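PDB 3QO8: serine--tRNA ligase, cytoplasmic from Candida albicans, which catalyses the attachment of serine to tRNA(Ser), first activating serine with ATP to Ser-AMP and then transferring it to the acceptor end of the tRNA. Local coordinates for residues 108-113 against 374-379; 159-164 against 440-445; 307-312 against 397-402. All blocks are in the same frame, centred on the assembly; numbering follows the deposited sequence.

Contact 1: residues 108-113 against 374-379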
loop_
_atom_site.group_PDB
_atom_site.type_symbol
_atom_site.label_atom_id
_atom_site.label_comp_id
_atom_site.label_asym_id
_atom_site.label_seq_id
_atom_site.Cartn_x
_atom_site.Cartn_y
_atom_site.Cartn_z
ATOM N N VAL A 108 11.607 27.398 -9.001
ATOM C CA VAL A 108 11.266 28.510 -8.120
ATOM C C VAL A 108 10.083 28.171 -7.210
ATOM O O VAL A 108 9.006 27.794 -7.681
ATOM C CB VAL A 108 10.946 29.787 -8.922
ATOM C CG1 VAL A 108 10.597 30.943 -7.981
ATOM C CG2 VAL A 108 12.122 30.156 -9.823
ATOM N N GLY A 109 10.291 28.309 -5.906
ATOM C CA GLY A 109 9.240 28.067 -4.935
ATOM C C GLY A 109 8.130 29.097 -5.003
ATOM O O GLY A 109 8.301 30.185 -5.547
ATOM N N ASN A 110 6.974 28.736 -4.459
ATOM C CA ASN A 110 5.832 29.634 -4.400
ATOM C C ASN A 110 6.203 30.904 -3.610
ATOM O O ASN A 110 7.113 30.883 -2.771
ATOM C CB ASN A 110 4.665 28.908 -3.725
ATOM C CG ASN A 110 3.326 29.517 -4.066
ATOM O OD1 ASN A 110 3.252 30.508 -4.780
ATOM N ND2 ASN A 110 2.253 28.905 -3.573
ATOM N N ILE A 111 5.507 32.007 -3.876
ATOM C CA ILE A 111 5.771 33.255 -3.153
ATOM C C ILE A 111 5.409 33.117 -1.687
ATOM O O ILE A 111 4.248 32.884 -1.343
ATOM C CB ILE A 111 4.963 34.435 -3.716
ATOM C CG1 ILE A 111 5.229 34.605 -5.212
ATOM C CG2 ILE A 111 5.280 35.723 -2.938
ATOM C CD1 ILE A 111 6.673 34.524 -5.556
ATOM N N VAL A 112 6.402 33.261 -0.821
ATOM C CA VAL A 112 6.157 33.201 0.610
ATOM C C VAL A 112 5.275 34.352 1.078
ATOM O O VAL A 112 5.564 35.522 0.832
ATOM C CB VAL A 112 7.463 33.209 1.416
ATOM C CG1 VAL A 112 7.141 33.167 2.894
ATOM C CG2 VAL A 112 8.325 32.025 1.009
ATOM N N HIS A 113 4.195 33.997 1.759
ATOM C CA HIS A 113 3.238 34.970 2.241
ATOM C C HIS A 113 3.916 35.941 3.208
ATOM O O HIS A 113 4.739 35.546 4.038
ATOM C CB HIS A 113 2.068 34.255 2.909
ATOM C CG HIS A 113 0.908 35.147 3.212
ATOM N ND1 HIS A 113 0.639 35.610 4.482
ATOM C CD2 HIS A 113 -0.048 35.670 2.410
ATOM C CE1 HIS A 113 -0.440 36.370 4.452
ATOM N NE2 HIS A 113 -0.878 36.421 3.208
ATOM N N THR A 374 -1.774 28.055 -2.548
ATOM C CA THR A 374 -2.405 28.937 -3.532
ATOM C C THR A 374 -2.600 28.217 -4.877
ATOM O O THR A 374 -3.191 27.129 -4.902
ATOM C CB THR A 374 -1.685 30.323 -3.662
ATOM O OG1 THR A 374 -0.340 30.155 -4.131
ATOM C CG2 THR A 374 -1.661 31.037 -2.313
ATOM N N ASP A 375 -2.124 28.787 -5.982
ATOM C CA ASP A 375 -2.333 28.142 -7.287
ATOM C C ASP A 375 -1.073 27.531 -7.888
ATOM O O ASP A 375 -0.984 27.369 -9.100
ATOM C CB ASP A 375 -2.941 29.125 -8.293
ATOM C CG ASP A 375 -2.099 30.388 -8.459
ATOM O OD1 ASP A 375 -0.897 30.361 -8.120
ATOM O OD2 ASP A 375 -2.641 31.405 -8.939
ATOM N N TYR A 376 -0.102 27.199 -7.046
ATOM C CA TYR A 376 1.173 26.655 -7.508
ATOM C C TYR A 376 0.962 25.288 -8.163
ATOM O O TYR A 376 1.513 25.004 -9.226
ATOM C CB TYR A 376 2.116 26.521 -6.311
ATOM C CG TYR A 376 3.579 26.262 -6.619
ATOM C CD1 TYR A 376 4.440 27.314 -6.915
ATOM C CD2 TYR A 376 4.104 24.974 -6.580
ATOM C CE1 TYR A 376 5.779 27.091 -7.173
ATOM C CE2 TYR A 376 5.443 24.738 -6.837
ATOM C CZ TYR A 376 6.275 25.803 -7.132
ATOM O OH TYR A 376 7.612 25.592 -7.373
ATOM N N GLN A 377 0.161 24.440 -7.526
ATOM C CA GLN A 377 -0.087 23.100 -8.054
ATOM C C GLN A 377 -1.172 23.117 -9.127
ATOM O O GLN A 377 -1.059 22.444 -10.150
ATOM C CB GLN A 377 -0.467 22.139 -6.928
ATOM C CG GLN A 377 0.630 21.974 -5.882
ATOM C CD GLN A 377 0.072 21.567 -4.532
ATOM O OE1 GLN A 377 -0.903 22.149 -4.050
ATOM N NE2 GLN A 377 0.670 20.547 -3.929
ATOM N N SER A 378 -2.214 23.902 -8.892
ATOM C CA SER A 378 -3.331 23.957 -9.817
ATOM C C SER A 378 -2.935 24.532 -11.176
ATOM O O SER A 378 -3.498 24.146 -12.188
ATOM C CB SER A 378 -4.485 24.745 -9.209
ATOM O OG SER A 378 -4.041 26.006 -8.774
ATOM N N ARG A 379 -1.969 25.454 -11.204
ATOM C CA ARG A 379 -1.442 25.930 -12.484
ATOM C C ARG A 379 -0.819 24.756 -13.231
ATOM O O ARG A 379 -1.043 24.571 -14.420
ATOM C CB ARG A 379 -0.411 27.062 -12.288
ATOM C CG ARG A 379 0.206 27.573 -13.597
ATOM C CD ARG A 379 1.052 28.859 -13.387
ATOM N NE ARG A 379 0.216 29.998 -13.014
ATOM C CZ ARG A 379 0.022 30.408 -11.765
ATOM N NH1 ARG A 379 0.626 29.795 -10.750
ATOM N NH2 ARG A 379 -0.771 31.440 -11.528
HETATM O O HOH W 1 1.273 32.350 -4.671
#

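Contact 2: residues 159-164 against 440-445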
loop_
_atom_site.group_PDB
_atom_site.type_symbol
_atom_site.label_atom_id
_atom_site.label_comp_id
_atom_site.label_asym_id
_atom_site.label_seq_id
_atom_site.Cartn_x
_atom_site.Cartn_y
_atom_site.Cartn_z
ATOM N N LEU A 159 4.029 -1.814 23.447
ATOM C CA LEU A 159 4.542 -3.151 23.713
ATOM C C LEU A 159 3.827 -3.798 24.908
ATOM O O LEU A 159 3.444 -4.957 24.857
ATOM C CB LEU A 159 6.053 -3.107 23.966
ATOM C CG LEU A 159 6.767 -4.448 23.860
ATOM C CD1 LEU A 159 6.651 -4.965 22.437
ATOM C CD2 LEU A 159 8.223 -4.316 24.264
ATOM N N ARG A 160 3.647 -3.056 25.996
ATOM C CA ARG A 160 3.013 -3.641 27.177
ATOM C C ARG A 160 1.566 -4.038 26.880
ATOM O O ARG A 160 1.032 -4.964 27.493
ATOM C CB ARG A 160 3.086 -2.681 28.381
ATOM C CG ARG A 160 4.487 -2.523 28.965
ATOM C CD ARG A 160 4.415 -2.168 30.448
ATOM N NE ARG A 160 3.785 -3.233 31.225
ATOM C CZ ARG A 160 3.441 -3.129 32.508
ATOM N NH1 ARG A 160 3.667 -2.005 33.171
ATOM N NH2 ARG A 160 2.872 -4.154 33.131
ATOM N N LEU A 161 0.942 -3.347 25.926
ATOM C CA LEU A 161 -0.427 -3.656 25.518
ATOM C C LEU A 161 -0.486 -4.828 24.537
ATOM O O LEU A 161 -1.567 -5.286 24.170
ATOM C CB LEU A 161 -1.089 -2.426 24.882
ATOM C CG LEU A 161 -1.371 -1.244 25.817
ATOM C CD1 LEU A 161 -1.843 -0.015 25.040
ATOM C CD2 LEU A 161 -2.394 -1.644 26.877
ATOM N N ASP A 162 0.679 -5.308 24.118
ATOM C CA ASP A 162 0.761 -6.290 23.044
ATOM C C ASP A 162 0.011 -5.753 21.816
ATOM O O ASP A 162 -0.791 -6.461 21.213
ATOM C CB ASP A 162 0.158 -7.626 23.482
ATOM C CG ASP A 162 0.493 -8.763 22.528
ATOM O OD1 ASP A 162 1.550 -8.695 21.852
ATOM O OD2 ASP A 162 -0.304 -9.728 22.462
ATOM N N GLY A 163 0.272 -4.499 21.460
ATOM C CA GLY A 163 -0.462 -3.850 20.385
ATOM C C GLY A 163 0.311 -3.704 19.089
ATOM O O GLY A 163 -0.195 -3.168 18.105
ATOM N N TYR A 164 1.567 -4.132 19.087
ATOM C CA TYR A 164 2.326 -4.158 17.839
ATOM C C TYR A 164 3.504 -5.086 17.987
ATOM O O TYR A 164 3.801 -5.534 19.094
ATOM C CB TYR A 164 2.749 -2.749 17.381
ATOM C CG TYR A 164 4.085 -2.232 17.876
ATOM C CD1 TYR A 164 4.980 -1.651 16.987
ATOM C CD2 TYR A 164 4.439 -2.281 19.227
ATOM C CE1 TYR A 164 6.204 -1.150 17.409
ATOM C CE2 TYR A 164 5.676 -1.771 19.665
ATOM C CZ TYR A 164 6.551 -1.212 18.743
ATOM O OH TYR A 164 7.782 -0.706 19.131
ATOM N N GLU A 440 -13.502 0.966 27.811
ATOM C CA GLU A 440 -13.113 2.264 28.332
ATOM C C GLU A 440 -11.636 2.242 28.724
ATOM O O GLU A 440 -11.016 3.288 28.934
ATOM C CB GLU A 440 -13.969 2.630 29.552
ATOM C CG GLU A 440 -15.465 2.693 29.275
ATOM C CD GLU A 440 -16.275 2.819 30.551
ATOM O OE1 GLU A 440 -15.735 2.476 31.620
ATOM O OE2 GLU A 440 -17.442 3.265 30.490
ATOM N N PHE A 441 -11.088 1.036 28.828
ATOM C CA PHE A 441 -9.749 0.831 29.368
ATOM C C PHE A 441 -9.273 -0.522 28.894
ATOM O O PHE A 441 -10.057 -1.456 28.817
ATOM C CB PHE A 441 -9.794 0.848 30.904
ATOM C CG PHE A 441 -8.536 0.329 31.573
ATOM C CD1 PHE A 441 -7.453 1.169 31.808
ATOM C CD2 PHE A 441 -8.448 -0.993 31.983
ATOM C CE1 PHE A 441 -6.298 0.694 32.436
ATOM C CE2 PHE A 441 -7.299 -1.477 32.613
ATOM C CZ PHE A 441 -6.224 -0.627 32.844
ATOM N N ILE A 442 -7.996 -0.627 28.554
ATOM C CA ILE A 442 -7.420 -1.921 28.219
ATOM C C ILE A 442 -6.148 -2.153 29.033
ATOM O O ILE A 442 -5.306 -1.258 29.154
ATOM C CB ILE A 442 -7.168 -2.069 26.703
ATOM C CG1 ILE A 442 -6.184 -1.026 26.188
ATOM C CG2 ILE A 442 -8.501 -1.975 25.930
ATOM C CD1 ILE A 442 -5.825 -1.207 24.683
ATOM N N PRO A 443 -6.020 -3.352 29.623
ATOM C CA PRO A 443 -4.922 -3.625 30.557
ATOM C C PRO A 443 -3.598 -3.918 29.874
ATOM O O PRO A 443 -3.576 -4.429 28.758
ATOM C CB PRO A 443 -5.407 -4.873 31.301
ATOM C CG PRO A 443 -6.285 -5.569 30.307
ATOM C CD PRO A 443 -6.986 -4.463 29.564
ATOM N N TYR A 444 -2.502 -3.583 30.554
ATOM C CA TYR A 444 -1.188 -4.039 30.137
ATOM C C TYR A 444 -1.199 -5.553 30.215
ATOM O O TYR A 444 -1.762 -6.128 31.145
ATOM C CB TYR A 444 -0.106 -3.476 31.054
ATOM C CG TYR A 444 0.177 -2.002 30.837
ATOM C CD1 TYR A 444 0.057 -1.430 29.573
ATOM C CD2 TYR A 444 0.544 -1.184 31.896
ATOM C CE1 TYR A 444 0.313 -0.088 29.375
ATOM C CE2 TYR A 444 0.799 0.165 31.707
ATOM C CZ TYR A 444 0.684 0.701 30.438
ATOM O OH TYR A 444 0.935 2.036 30.242
ATOM N N ILE A 445 -0.579 -6.190 29.235
ATOM C CA ILE A 445 -0.623 -7.639 29.097
ATOM C C ILE A 445 0.766 -8.216 29.307
ATOM O O ILE A 445 0.915 -9.363 29.717
ATOM C CB ILE A 445 -1.103 -8.038 27.674
ATOM C CG1 ILE A 445 -2.587 -7.738 27.496
ATOM C CG2 ILE A 445 -0.835 -9.502 27.399
ATOM C CD1 ILE A 445 -3.113 -8.147 26.146
#

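Contact 3: residues 307-312 against 397-402. With SSA (5'-O-(N-(L-seryl)-sulfamoyl)adenosine), chain B.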
loop_
_atom_site.group_PDB
_atom_site.type_symbol
_atom_site.label_atom_id
_atom_site.label_comp_id
_atom_site.label_asym_id
_atom_site.label_seq_id
_atom_site.Cartn_x
_atom_site.Cartn_y
_atom_site.Cartn_z
ATOM N N THR A 307 -10.476 26.041 -3.458
ATOM C CA THR A 307 -11.292 27.212 -3.235
ATOM C C THR A 307 -10.999 28.246 -4.313
ATOM O O THR A 307 -10.035 28.115 -5.067
ATOM C CB THR A 307 -10.922 27.937 -1.906
ATOM O OG1 THR A 307 -9.684 28.640 -2.081
ATOM C CG2 THR A 307 -10.757 26.960 -0.749
ATOM N N GLU A 308 -11.811 29.296 -4.342
ATOM C CA GLU A 308 -11.502 30.475 -5.135
ATOM C C GLU A 308 -10.259 31.154 -4.580
ATOM O O GLU A 308 -10.022 31.134 -3.367
ATOM C CB GLU A 308 -12.668 31.457 -5.109
ATOM C CG GLU A 308 -13.986 30.858 -5.534
ATOM C CD GLU A 308 -15.040 31.918 -5.760
ATOM O OE1 GLU A 308 -16.092 31.859 -5.098
ATOM O OE2 GLU A 308 -14.812 32.812 -6.603
ATOM N N PRO A 309 -9.454 31.754 -5.465
ATOM C CA PRO A 309 -8.240 32.453 -5.027
ATOM C C PRO A 309 -8.519 33.431 -3.879
ATOM O O PRO A 309 -7.716 33.555 -2.955
ATOM C CB PRO A 309 -7.807 33.207 -6.286
ATOM C CG PRO A 309 -8.281 32.329 -7.415
ATOM C CD PRO A 309 -9.573 31.701 -6.937
ATOM N N GLU A 310 -9.672 34.087 -3.919
ATOM C CA GLU A 310 -9.994 35.125 -2.946
ATOM C C GLU A 310 -10.447 34.543 -1.608
ATOM O O GLU A 310 -10.657 35.274 -0.642
ATOM C CB GLU A 310 -11.068 36.064 -3.513
ATOM C CG GLU A 310 -10.717 36.691 -4.877
ATOM C CD GLU A 310 -10.994 35.775 -6.087
ATOM O OE1 GLU A 310 -11.512 34.649 -5.912
ATOM O OE2 GLU A 310 -10.691 36.193 -7.229
ATOM N N LYS A 311 -10.584 33.223 -1.530
ATOM C CA LYS A 311 -11.120 32.630 -0.306
ATOM C C LYS A 311 -10.166 31.679 0.407
ATOM O O LYS A 311 -10.514 31.109 1.445
ATOM C CB LYS A 311 -12.469 31.949 -0.594
ATOM C CG LYS A 311 -13.556 32.951 -0.999
ATOM C CD LYS A 311 -14.810 32.286 -1.559
ATOM C CE LYS A 311 -15.668 31.672 -0.463
ATOM N NZ LYS A 311 -16.957 31.130 -0.997
ATOM N N SER A 312 -8.959 31.517 -0.126
ATOM C CA SER A 312 -8.078 30.479 0.397
ATOM C C SER A 312 -7.568 30.801 1.791
ATOM O O SER A 312 -7.384 29.905 2.614
ATOM C CB SER A 312 -6.903 30.222 -0.542
ATOM O OG SER A 312 -6.119 31.386 -0.681
ATOM N N TYR A 397 -6.633 30.132 -11.830
ATOM C CA TYR A 397 -6.716 28.786 -11.280
ATOM C C TYR A 397 -7.283 28.809 -9.862
ATOM O O TYR A 397 -7.250 29.845 -9.179
ATOM C CB TYR A 397 -5.326 28.144 -11.273
ATOM C CG TYR A 397 -4.711 28.045 -12.645
ATOM C CD1 TYR A 397 -5.130 27.064 -13.536
ATOM C CD2 TYR A 397 -3.727 28.940 -13.065
ATOM C CE1 TYR A 397 -4.583 26.961 -14.795
ATOM C CE2 TYR A 397 -3.172 28.846 -14.345
ATOM C CZ TYR A 397 -3.611 27.851 -15.198
ATOM O OH TYR A 397 -3.089 27.707 -16.463
ATOM N N VAL A 398 -7.819 27.670 -9.426
ATOM C CA VAL A 398 -8.270 27.521 -8.050
ATOM C C VAL A 398 -7.058 27.586 -7.132
ATOM O O VAL A 398 -5.916 27.464 -7.576
ATOM C CB VAL A 398 -8.951 26.151 -7.823
ATOM C CG1 VAL A 398 -10.206 26.021 -8.674
ATOM C CG2 VAL A 398 -7.977 25.022 -8.136
ATOM N N HIS A 399 -7.296 27.773 -5.845
ATOM C CA HIS A 399 -6.225 27.580 -4.885
ATOM C C HIS A 399 -6.411 26.212 -4.259
ATOM O O HIS A 399 -7.546 25.778 -4.057
ATOM C CB HIS A 399 -6.249 28.664 -3.804
ATOM C CG HIS A 399 -5.659 29.966 -4.247
ATOM N ND1 HIS A 399 -5.423 31.008 -3.379
ATOM C CD2 HIS A 399 -5.253 30.393 -5.466
ATOM C CE1 HIS A 399 -4.899 32.022 -4.042
ATOM N NE2 HIS A 399 -4.784 31.676 -5.310
ATOM N N CYS A 400 -5.295 25.540 -3.983
ATOM C CA CYS A 400 -5.295 24.260 -3.285
ATOM C C CYS A 400 -4.665 24.399 -1.912
ATOM O O CYS A 400 -3.625 25.036 -1.747
ATOM C CB CYS A 400 -4.535 23.202 -4.074
ATOM S SG CYS A 400 -5.172 23.071 -5.776
ATOM N N LEU A 401 -5.310 23.776 -0.940
ATOM C CA LEU A 401 -4.797 23.720 0.415
ATOM C C LEU A 401 -4.835 22.278 0.850
ATOM O O LEU A 401 -5.686 21.506 0.394
ATOM C CB LEU A 401 -5.684 24.540 1.344
ATOM C CG LEU A 401 -5.871 26.022 1.010
ATOM C CD1 LEU A 401 -7.199 26.238 0.300
ATOM C CD2 LEU A 401 -5.823 26.844 2.306
ATOM N N ASN A 402 -3.916 21.904 1.729
ATOM C CA ASN A 402 -3.945 20.572 2.291
ATOM C C ASN A 402 -3.557 20.648 3.751
ATOM O O ASN A 402 -2.749 21.502 4.144
ATOM C CB ASN A 402 -3.020 19.624 1.518
ATOM C CG ASN A 402 -1.543 19.937 1.731
ATOM O OD1 ASN A 402 -0.916 19.444 2.681
ATOM N ND2 ASN A 402 -0.974 20.749 0.840
HETATM N N10 SSA B . -0.212 16.263 2.743
HETATM C CA SSA B . 0.498 16.951 3.819
HETATM C CB SSA B . -0.458 17.241 4.976
HETATM O OG SSA B . -0.823 16.019 5.647
HETATM C C9 SSA B . 1.652 16.119 4.301
HETATM O O9 SSA B . 1.838 14.980 3.887
HETATM N N8 SSA B . 2.447 16.689 5.201
HETATM S S1 SSA B . 3.531 15.871 6.050
HETATM O O1S SSA B . 4.643 15.421 5.263
HETATM O O2S SSA B . 3.992 16.706 7.111
HETATM O "O5'" SSA B . 2.856 14.653 6.709
HETATM C "C5'" SSA B . 1.676 14.800 7.480
HETATM C "C4'" SSA B . 1.833 14.033 8.797
HETATM O "O4'" SSA B . 2.073 12.634 8.608
HETATM C "C3'" SSA B . 3.002 14.496 9.639
HETATM O "O3'" SSA B . 2.664 15.715 10.318
HETATM C "C2'" SSA B . 3.175 13.304 10.572
HETATM O "O2'" SSA B . 2.191 13.343 11.624
HETATM C "C1'" SSA B . 2.852 12.109 9.675
HETATM N N9 SSA B . 4.096 11.522 9.135
HETATM C C8 SSA B . 4.929 12.075 8.239
HETATM N N7 SSA B . 5.955 11.224 8.021
HETATM C C5 SSA B . 5.744 10.136 8.786
HETATM C C6 SSA B . 6.438 8.955 8.967
HETATM N N6 SSA B . 7.586 8.756 8.284
HETATM N N1 SSA B . 5.954 8.026 9.825
HETATM C C2 SSA B . 4.816 8.244 10.494
HETATM N N3 SSA B . 4.117 9.374 10.329
HETATM C C4 SSA B . 4.574 10.333 9.491
#

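Contact 1: residues 108-113 against 374-379
Thr-374 OG1 is gripped twice: Asn-110 ND2 donates to it at 2.9 Å, and a water sits on it as well. This hydrogen bond from ND2 is nearly straight (172°), and OG1 lies almost exactly in the amide plane of Asn-110. The same water donates to Asn-110 OD1 at 2.7 Å, closing a small ring through both ends of the amide and fixing which way it is flipped. ND2 has a second partner in Ala-347 O. Asn-110 CG stands anti to its backbone N (chi1 -158°), which puts CG on the side of 374-379; the near-zero chi2 sets the amide. CB rests 3.6 Å from Tyr-376 CD1 as the two side chains slide past each other in opposite directions. This is the seam between the arm and the core of a type-1 seryl-tRNA synthetase: 108-113 leaves helix 74-107 of the N-terminal tRNA-binding extension, and 374-379 runs into helix 376-381 of the class II catalytic core. Tyr-376 reaches the loop with its OH, which donates to Val-108 O at 2.6 Å from 40° above the carbonyl plane. Backbone Asn-110 N lies 3.4 Å from Tyr-376 CE1. Val-108 itself packs on Ile-18 of helix 15-25 and Leu-31 of helix 30-65.

Contact 2: residues 159-164 against 440-445
Arg-160 lays its side chain across one face of the Tyr-444 ring, the two crossing at about a right angle. It starts with CB 3.5 Å from Tyr-444 CD1, passes CD over the middle of the ring, 4.3 Å from the centroid in a CH-pi contact, and ends with the guanidinium at the CG-CD2 side of the ring, its NH2 near Tyr-444 CB; there Tyr-444 CD2 lies 3.4 Å above the guanidinium plane, over its centre. A bend at chi3 (63°) brings NE back to the ring, and the planes of the two groups stay 27° apart. The polar rim is held by the residues just after 440-445: NE donates to Lys-446 O, while the ion pair of NH2 with Glu-447 is long and weak. In the backbone, Arg-160 O accepts a nearly straight bond from Ile-445 N at 2.7 Å.

Leu-161 starts out pointing away from 440-445, yet its CD2 turns back to it. That methyl lies 3.6 Å from Tyr-444 CD1 and 3.9 Å from Ile-442 CG1, and it also rests on Pro-443 O. Leu-425, on the neighbouring strand, packs against both Leu-161 and Ile-442.

Asp-162 is the first residue to leave helical geometry, with a positive phi of 54°. Its CB comes 4.3 Å from Ile-445 CD1, a loose touch, while its carboxylate forms salt bridges with Arg-181 through OD2 and Lys-446 through OD1.

Plain packing away from the annotated sites, the arrangement joins a Schellman C-cap, that of helix 154-160, to the chain leaving 441-443, a strand outermost within this chain in a small three-stranded antiparallel sheet, with Arg-160 O, in the last turn, accepting from Ile-445 N just past the strand.

Contact 3: residues 307-312 against 397-402
His-399 chi1 brings CG to the side of Ser-312 and chi2 (-171°) turns ND1 toward it, while Ser-312 has OG tucked between its own backbone N and carbonyl carbon (chi1 62°); Ser-312 OG and His-399 ND1 meet at 2.8 Å, a hydrogen bond in which either could be the donor. OG is also bonded to Asn-372 ND2, so the serine links the imidazole to a third part of the chain. Pro-309 covers one face of the histidine: its CA sits over the ring centre, 3.4 Å from the centroid and 4° off the normal, a close CH-pi contact, while Pro-309 CB lies over His-399 NE2 on the same face, 3.5 Å away. The same proline pushes CG to 3.2 Å from Tyr-397 O.

In the backbone, Thr-307 and His-399 form an antiparallel hydrogen-bonded pair, with Thr-307 N donating to His-399 O at 3.0 Å and His-399 N to Thr-307 O at 2.9 Å. Past this pair the chain turns: Glu-308 O takes bonds from Thr-307 OG1 and Lys-311 N on opposite faces of its carbonyl plane. Thr-307 CG2 meets Leu-401 CD1 at 3.8 Å.

Further along 397-402, Asn-402 OD1 approaches CA of the bound seryl-adenylate analogue. The pairing is that of the class II synthetase core, where strand 297-307 of motif 2 lies antiparallel to strand 399-404 of motif 3 on the way into the active site.

Overall arrangement
Along the chain the order is 108-113, 159-164, 307-312, 374-379, 397-402 and 440-445, so contact 1 crosses both others, while contact 3 falls wholly between the two segments of contact 2. Contacts 1 and 3 are neighbours, their centres about 11 Å apart: Thr-374 O probably accepts from Cys-400 N, and Ser-378 OG probably donates to Val-398 O. The start of strand 399-404 is thereby tied to the first turn of helix 376-381 and the residues before it, joining the catalytic sheet to the tRNA-binding extension. The centre of contact 2 is about 45 Å from that of contact 1 and about 44 Å from that of contact 3, at the far end of the subunit, on a separate small sheet.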